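PDB 5YYL: major royal jelly protein 1 from Apis mellifera, which is the most abundant protein of royal jelly, binds sterols and probably has a nutritional role in the food that nurse bees give to developing larvae. Local coordinates for residues A[87-91]-A[121-127]; A[37-43]-A[99-104]; A[67-71]-A[355-360]. All coordinates share one frame. Numbering follows the deposited sequence.

Contact 1: A[87-91]-A[121-127]; sequences PSSLN and IVSASKL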
# COMPACT_ATOMS: atom_id res chain seq x y z
N PRO A 87 -45.40 -7.38 -7.83
CA PRO A 87 -45.02 -6.50 -8.95
C PRO A 87 -44.00 -7.09 -9.90
O PRO A 87 -44.20 -7.02 -11.12
CB PRO A 87 -44.44 -5.26 -8.25
CG PRO A 87 -44.17 -5.66 -6.85
CD PRO A 87 -45.16 -6.74 -6.53
N SER A 88 -42.92 -7.65 -9.35
CA SER A 88 -41.91 -8.33 -10.16
C SER A 88 -41.56 -9.67 -9.60
O SER A 88 -41.64 -9.88 -8.38
CB SER A 88 -40.64 -7.49 -10.28
OG SER A 88 -39.66 -8.17 -11.06
N SER A 89 -41.16 -10.57 -10.50
CA SER A 89 -40.80 -11.94 -10.12
C SER A 89 -39.30 -12.09 -9.99
O SER A 89 -38.83 -12.59 -8.98
CB SER A 89 -41.33 -12.95 -11.12
OG SER A 89 -41.15 -14.25 -10.59
N LEU A 90 -38.56 -11.70 -11.03
CA LEU A 90 -37.11 -11.74 -11.02
C LEU A 90 -36.55 -10.43 -10.45
O LEU A 90 -36.68 -9.37 -11.08
CB LEU A 90 -36.58 -11.99 -12.43
CG LEU A 90 -35.07 -12.14 -12.58
CD1 LEU A 90 -34.53 -13.22 -11.66
CD2 LEU A 90 -34.73 -12.44 -14.02
N ASN A 91 -35.92 -10.50 -9.28
CA ASN A 91 -35.39 -9.30 -8.58
C ASN A 91 -33.95 -9.44 -8.09
O ASN A 91 -33.41 -10.54 -8.06
CB ASN A 91 -36.25 -8.97 -7.36
CG ASN A 91 -37.72 -9.12 -7.65
OD1 ASN A 91 -38.23 -8.51 -8.58
ND2 ASN A 91 -38.41 -9.96 -6.87
N ILE A 121 -41.22 -13.04 -18.48
CA ILE A 121 -41.23 -13.49 -17.06
C ILE A 121 -42.53 -13.32 -16.24
O ILE A 121 -42.82 -12.25 -15.70
CB ILE A 121 -39.98 -13.03 -16.25
CG1 ILE A 121 -38.72 -13.07 -17.15
CG2 ILE A 121 -39.81 -13.90 -15.01
CD1 ILE A 121 -37.39 -13.02 -16.43
N VAL A 122 -43.27 -14.41 -16.14
CA VAL A 122 -44.46 -14.51 -15.32
C VAL A 122 -44.05 -14.86 -13.91
O VAL A 122 -44.37 -14.13 -12.99
CB VAL A 122 -45.46 -15.57 -15.85
CG1 VAL A 122 -46.71 -15.66 -14.97
CG2 VAL A 122 -45.82 -15.27 -17.30
N SER A 123 -43.38 -15.99 -13.74
CA SER A 123 -42.98 -16.48 -12.41
C SER A 123 -41.62 -17.21 -12.46
O SER A 123 -41.57 -18.41 -12.77
CB SER A 123 -44.05 -17.40 -11.83
OG SER A 123 -43.72 -17.73 -10.49
N ALA A 124 -40.55 -16.46 -12.18
CA ALA A 124 -39.19 -17.01 -12.06
C ALA A 124 -39.14 -18.00 -10.90
O ALA A 124 -38.98 -17.63 -9.74
CB ALA A 124 -38.18 -15.89 -11.86
N SER A 125 -39.34 -19.26 -11.23
CA SER A 125 -39.43 -20.32 -10.25
C SER A 125 -38.04 -20.62 -9.66
O SER A 125 -37.91 -20.76 -8.45
CB SER A 125 -40.01 -21.57 -10.91
OG SER A 125 -40.27 -22.58 -9.96
N LYS A 126 -37.03 -20.70 -10.53
CA LYS A 126 -35.67 -21.09 -10.14
C LYS A 126 -34.62 -20.39 -11.00
O LYS A 126 -34.90 -20.01 -12.13
CB LYS A 126 -35.52 -22.60 -10.28
CG LYS A 126 -35.21 -23.35 -8.99
CD LYS A 126 -36.39 -23.38 -8.03
CE LYS A 126 -35.94 -23.76 -6.62
NZ LYS A 126 -36.99 -23.41 -5.61
N LEU A 127 -33.41 -20.26 -10.46
CA LEU A 127 -32.29 -19.61 -11.12
C LEU A 127 -31.05 -20.50 -11.11
O LEU A 127 -30.94 -21.44 -10.32
CB LEU A 127 -31.95 -18.29 -10.45
CG LEU A 127 -33.07 -17.26 -10.29
CD1 LEU A 127 -32.57 -16.08 -9.45
CD2 LEU A 127 -33.60 -16.78 -11.64

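Contact 2: A[37-43]-A[99-104]; sequences WKFFDYD and DGGPLL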
# COMPACT_ATOMS: atom_id res chain seq x y z
N TRP A 37 -36.09 -10.56 6.27
CA TRP A 37 -37.29 -9.83 5.94
C TRP A 37 -38.42 -10.23 6.86
O TRP A 37 -38.55 -11.39 7.24
CB TRP A 37 -37.72 -10.13 4.53
CG TRP A 37 -36.90 -9.54 3.47
CD1 TRP A 37 -37.08 -8.35 2.85
CD2 TRP A 37 -35.80 -10.17 2.80
NE1 TRP A 37 -36.15 -8.17 1.85
CE2 TRP A 37 -35.35 -9.28 1.80
CE3 TRP A 37 -35.14 -11.40 2.96
CZ2 TRP A 37 -34.28 -9.58 0.96
CZ3 TRP A 37 -34.08 -11.69 2.12
CH2 TRP A 37 -33.66 -10.79 1.13
N LYS A 38 -39.21 -9.22 7.22
CA LYS A 38 -40.53 -9.44 7.79
C LYS A 38 -41.49 -9.62 6.62
O LYS A 38 -42.38 -10.46 6.68
CB LYS A 38 -40.95 -8.26 8.66
CG LYS A 38 -40.01 -8.03 9.83
CD LYS A 38 -40.54 -6.99 10.81
CE LYS A 38 -39.89 -7.13 12.19
NZ LYS A 38 -40.74 -6.61 13.30
N PHE A 39 -41.29 -8.85 5.57
CA PHE A 39 -42.04 -8.99 4.34
C PHE A 39 -41.30 -8.27 3.22
O PHE A 39 -40.51 -7.37 3.47
CB PHE A 39 -43.45 -8.40 4.47
CG PHE A 39 -43.46 -6.97 4.94
CD1 PHE A 39 -43.27 -5.92 4.04
CD2 PHE A 39 -43.64 -6.67 6.29
CE1 PHE A 39 -43.25 -4.60 4.47
CE2 PHE A 39 -43.63 -5.36 6.73
CZ PHE A 39 -43.44 -4.32 5.82
N PHE A 40 -41.59 -8.66 1.99
CA PHE A 40 -40.90 -8.08 0.86
C PHE A 40 -41.58 -6.80 0.43
O PHE A 40 -42.78 -6.64 0.60
CB PHE A 40 -40.80 -9.08 -0.29
CG PHE A 40 -39.80 -10.16 -0.04
CD1 PHE A 40 -38.48 -9.99 -0.42
CD2 PHE A 40 -40.17 -11.32 0.65
CE1 PHE A 40 -37.54 -10.97 -0.17
CE2 PHE A 40 -39.23 -12.31 0.90
CZ PHE A 40 -37.92 -12.13 0.49
N ASP A 41 -40.76 -5.91 -0.11
CA ASP A 41 -41.17 -4.62 -0.62
C ASP A 41 -40.19 -4.29 -1.73
O ASP A 41 -39.12 -4.88 -1.80
CB ASP A 41 -41.12 -3.58 0.50
CG ASP A 41 -41.83 -2.28 0.14
OD1 ASP A 41 -42.26 -2.11 -1.03
OD2 ASP A 41 -41.95 -1.42 1.04
N TYR A 42 -40.56 -3.35 -2.60
CA TYR A 42 -39.77 -3.06 -3.80
C TYR A 42 -39.35 -1.58 -3.90
O TYR A 42 -39.93 -0.71 -3.25
CB TYR A 42 -40.55 -3.49 -5.04
CG TYR A 42 -40.93 -4.96 -5.06
CD1 TYR A 42 -40.32 -5.85 -5.95
CD2 TYR A 42 -41.89 -5.46 -4.19
CE1 TYR A 42 -40.68 -7.19 -5.96
CE2 TYR A 42 -42.24 -6.80 -4.19
CZ TYR A 42 -41.63 -7.66 -5.07
OH TYR A 42 -42.00 -8.97 -5.05
N ASP A 43 -38.34 -1.31 -4.72
CA ASP A 43 -37.93 0.03 -5.11
C ASP A 43 -38.71 0.41 -6.37
O ASP A 43 -38.27 0.25 -7.53
CB ASP A 43 -36.40 0.09 -5.35
CG ASP A 43 -35.88 1.51 -5.66
OD1 ASP A 43 -36.19 2.05 -6.74
OD2 ASP A 43 -35.08 2.06 -4.86
N ASP A 99 -39.03 -0.99 6.46
CA ASP A 99 -39.40 -1.59 7.76
C ASP A 99 -39.56 -3.10 7.64
O ASP A 99 -39.41 -3.81 8.64
CB ASP A 99 -40.67 -0.98 8.33
CG ASP A 99 -40.52 0.51 8.65
OD1 ASP A 99 -39.49 0.93 9.23
OD2 ASP A 99 -41.44 1.27 8.30
N GLY A 100 -39.89 -3.57 6.43
CA GLY A 100 -39.90 -5.01 6.12
C GLY A 100 -38.52 -5.63 6.04
O GLY A 100 -38.31 -6.74 6.52
N GLY A 101 -37.58 -4.91 5.43
CA GLY A 101 -36.20 -5.38 5.20
C GLY A 101 -35.70 -4.79 3.89
O GLY A 101 -36.30 -3.86 3.36
N PRO A 102 -34.61 -5.33 3.35
CA PRO A 102 -34.09 -4.79 2.09
C PRO A 102 -35.12 -4.77 0.97
O PRO A 102 -35.81 -5.76 0.76
CB PRO A 102 -32.95 -5.76 1.74
CG PRO A 102 -32.51 -6.27 3.05
CD PRO A 102 -33.75 -6.38 3.89
N LEU A 103 -35.25 -3.64 0.29
CA LEU A 103 -36.19 -3.55 -0.82
C LEU A 103 -35.61 -4.32 -1.98
O LEU A 103 -34.39 -4.38 -2.14
CB LEU A 103 -36.47 -2.10 -1.23
CG LEU A 103 -37.69 -1.40 -0.61
CD1 LEU A 103 -37.72 -1.48 0.92
CD2 LEU A 103 -37.69 0.04 -1.12
N LEU A 104 -36.49 -4.88 -2.79
CA LEU A 104 -36.11 -5.54 -4.02
C LEU A 104 -36.23 -4.59 -5.16
O LEU A 104 -36.89 -3.59 -5.06
CB LEU A 104 -37.00 -6.75 -4.29
CG LEU A 104 -37.10 -7.81 -3.20
CD1 LEU A 104 -37.72 -9.05 -3.81
CD2 LEU A 104 -35.74 -8.12 -2.59

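Contact 3: A[67-71]-A[355-360]; sequences SDIDQ and ASMKIK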
# COMPACT_ATOMS: atom_id res chain seq x y z
N SER A 67 -39.10 -17.81 -3.96
CA SER A 67 -38.92 -19.13 -4.53
C SER A 67 -37.44 -19.54 -4.55
O SER A 67 -37.10 -20.63 -4.12
CB SER A 67 -39.50 -19.16 -5.94
OG SER A 67 -39.35 -20.44 -6.52
N ASP A 68 -36.58 -18.66 -5.06
CA ASP A 68 -35.16 -18.97 -5.23
C ASP A 68 -34.29 -17.75 -4.93
O ASP A 68 -34.75 -16.62 -4.95
CB ASP A 68 -34.91 -19.47 -6.67
CG ASP A 68 -33.62 -20.32 -6.81
OD1 ASP A 68 -32.95 -20.62 -5.81
OD2 ASP A 68 -33.26 -20.71 -7.94
N ILE A 69 -33.02 -18.01 -4.61
CA ILE A 69 -31.99 -16.97 -4.48
C ILE A 69 -30.81 -17.39 -5.32
O ILE A 69 -30.65 -18.57 -5.64
CB ILE A 69 -31.52 -16.76 -3.02
CG1 ILE A 69 -30.94 -18.04 -2.41
CG2 ILE A 69 -32.68 -16.26 -2.17
CD1 ILE A 69 -30.34 -17.87 -1.02
N ASP A 70 -29.99 -16.42 -5.68
CA ASP A 70 -28.67 -16.70 -6.22
C ASP A 70 -27.79 -15.46 -6.01
O ASP A 70 -28.21 -14.50 -5.37
CB ASP A 70 -28.75 -17.15 -7.68
CG ASP A 70 -27.63 -18.12 -8.06
OD1 ASP A 70 -26.44 -17.77 -7.80
OD2 ASP A 70 -27.93 -19.21 -8.64
N GLN A 71 -26.56 -15.49 -6.51
CA GLN A 71 -25.59 -14.47 -6.20
C GLN A 71 -24.58 -14.40 -7.31
O GLN A 71 -24.10 -15.45 -7.76
CB GLN A 71 -24.90 -14.82 -4.88
CG GLN A 71 -23.79 -13.86 -4.44
CD GLN A 71 -22.44 -14.11 -5.10
OE1 GLN A 71 -22.07 -15.25 -5.37
NE2 GLN A 71 -21.71 -13.04 -5.36
N ALA A 355 -36.10 -23.48 1.15
CA ALA A 355 -36.60 -23.43 -0.21
C ALA A 355 -35.49 -23.37 -1.24
O ALA A 355 -35.74 -23.66 -2.41
CB ALA A 355 -37.51 -22.24 -0.39
N SER A 356 -34.30 -22.93 -0.85
CA SER A 356 -33.20 -22.87 -1.81
C SER A 356 -31.83 -22.88 -1.21
O SER A 356 -31.66 -22.43 -0.09
CB SER A 356 -33.34 -21.65 -2.71
OG SER A 356 -32.73 -21.93 -3.95
N MET A 357 -30.87 -23.43 -1.95
CA MET A 357 -29.47 -23.43 -1.56
C MET A 357 -28.57 -23.31 -2.77
O MET A 357 -28.85 -23.88 -3.83
CB MET A 357 -29.13 -24.72 -0.84
CG MET A 357 -29.71 -24.75 0.54
SD MET A 357 -29.29 -26.28 1.40
CE MET A 357 -29.35 -25.54 3.02
N LYS A 358 -27.49 -22.54 -2.63
CA LYS A 358 -26.47 -22.43 -3.66
C LYS A 358 -25.11 -22.44 -2.99
O LYS A 358 -24.99 -22.07 -1.83
CB LYS A 358 -26.63 -21.14 -4.47
CG LYS A 358 -28.02 -20.91 -5.05
CD LYS A 358 -28.28 -21.86 -6.20
CE LYS A 358 -29.73 -21.79 -6.67
NZ LYS A 358 -29.99 -20.54 -7.45
N ILE A 359 -24.08 -22.86 -3.72
CA ILE A 359 -22.72 -22.83 -3.23
C ILE A 359 -21.83 -22.08 -4.21
O ILE A 359 -21.81 -22.36 -5.39
CB ILE A 359 -22.17 -24.25 -2.93
CG1 ILE A 359 -22.91 -24.81 -1.70
CG2 ILE A 359 -20.66 -24.22 -2.66
CD1 ILE A 359 -22.46 -26.17 -1.22
N LYS A 360 -21.07 -21.15 -3.66
CA LYS A 360 -20.19 -20.26 -4.40
C LYS A 360 -18.78 -20.43 -3.89
O LYS A 360 -18.58 -20.84 -2.76
CB LYS A 360 -20.65 -18.81 -4.18
CG LYS A 360 -22.10 -18.54 -4.62
CD LYS A 360 -22.26 -18.56 -6.14
CE LYS A 360 -23.70 -18.86 -6.55
NZ LYS A 360 -23.90 -18.65 -8.00

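Contact 1: A[87-91]-A[121-127]
Leu-90 is the apolar centre of this buried contact, and its tp conformation (chi1 -177°, chi2 55°) spreads the isopropyl end between two neighbours. Leu-90 CD2 meets Ile-121 CD1 at 3.6 Å, Leu-90 CD1 reaches Leu-127 CD2 at 3.7 Å, and Leu-90 CB lies 4.3 Å from Ala-124 CB, where the small methyl leaves room for the leucine. The CA-to-CB bonds of Ile-121 and Leu-127, both mt, point toward the other segment, and their terminal methyls meet Leu-90. In the t rotamer, Ser-89 OG accepts a hydrogen bond from Ala-124 N (2.8 Å) while also bonding to Met-80 O, so this short side chain ties the start of strand 124-129 to its own sheet. Ser-88, also t, points away, and Ser-88 OG donates to Asn-91 OD1 (2.9 Å). An apolar cluster and one side-chain-to-backbone hydrogen bond at Ser-89 thus join strand 90-94 of one four-stranded antiparallel sheet to strand 124-129, which starts the next, as between adjacent blades of a beta-propeller.

Contact 2: A[37-43]-A[99-104]
Backbone groups do most of the hydrogen bonding between segment 37-43, which leaves strand 33-37 as a loop, and segment 99-104. At Leu-104 both peptide groups are used: Leu-104 N gives to Asp-41 O (2.8 Å) and Leu-104 O takes from Asp-43 N (2.7 Å), the pattern of a single parallel bridge centred on Tyr-42. At the other end Lys-38 N donates to Gly-100 O (2.7 Å). The one side-chain donor across the contact is Trp-37 NE1, whose hydrogen bond to Pro-102 O is 2.7 Å long, while Pro-102 CD lies over the five-membered ring of Trp-37 in a CH-pi contact, 3.9 Å from its centroid. Gly-100 CA packs over the face of Phe-39, 3.7 Å from the ring centroid. Glycine suits both positions: a CB on Gly-100 would clash with Phe-39 O, and Gly-101 has a backbone conformation that leaves no room for one. Leu-104 fills the apolar side, with Leu-104 CD1 3.6 Å from Phe-40 CD1 and Leu-104 CB 3.8 Å from Tyr-42 CD1. Asp-41 OD1 takes Tyr-42 N within its own segment (2.6 Å), while Tyr-42 OH bonds to Asn-64 OD1 and Lys-38 NZ to Asp-396 O. No charged pair crosses the contact: directional hydrogen bonds, three of them backbone to backbone, hold it together with ring and apolar packing.

Contact 3: A[67-71]-A[355-360]
A salt-bridge network of Asp-68, Asp-70, Lys-358 and Lys-360 joins two nearly parallel strands. The axes of 67-71 and 355-360 approach to 6.0 Å at an angle of 18°, yet no backbone-to-backbone hydrogen bond links them. Lys-358 NZ donates to Asp-70 OD2 (2.7 Å) and to Ile-69 O (2.8 Å), with a weak hydrogen bond, part of a salt bridge, to Asp-68 OD2 at 3.3 Å. Lys-360 NZ pairs with Asp-70 OD1 (2.7 Å) and reaches Gln-71 O (3.2 Å). Asp-70 therefore serves both lysines, one through each carboxylate oxygen, and Asp-70 OD1 also takes Gln-71 N (2.6 Å). In this beta-propeller the first strand of each blade lines the central axis, and these two begin the first blade (65-106) and the last, which strand 33-37 completes. Buried carboxylates need compensating charge, and lysines have the reach to cross the gap between the two sheets. Lys-358 NZ also holds Leu-127 O, while Asp-68 OD2 accepts Leu-127 N, both on the second blade. Ala-355 and Ser-356 form a classic beta bulge facing Leu-381, and Gln-71 NE2 bonds to His-73 O and weakly to the backbone of the Apisimin chain.

In the fold
Along the chain the segments run 37-43, 67-71, 87-91, 99-104, 121-127 and finally 355-360. Contacts 1, 2 and 3 all reach the antiparallel sheet 65-106, the first blade of the propeller. Contact 3 joins its inner strand to the last blade, contact 2 its outer strand 102-106 to the loop leaving strand 33-37, and contact 1 links it to the following blade. The centres lie about 14 Å (1 and 3), 16 Å (1 and 2) and 18 Å (2 and 3) apart. Contacts 1 and 2 touch through Asn-91, Leu-104 and Tyr-42. Together they hold the first blade to both neighbours, contacts 2 and 3 at the seam where strand 33-37 completes the last blade.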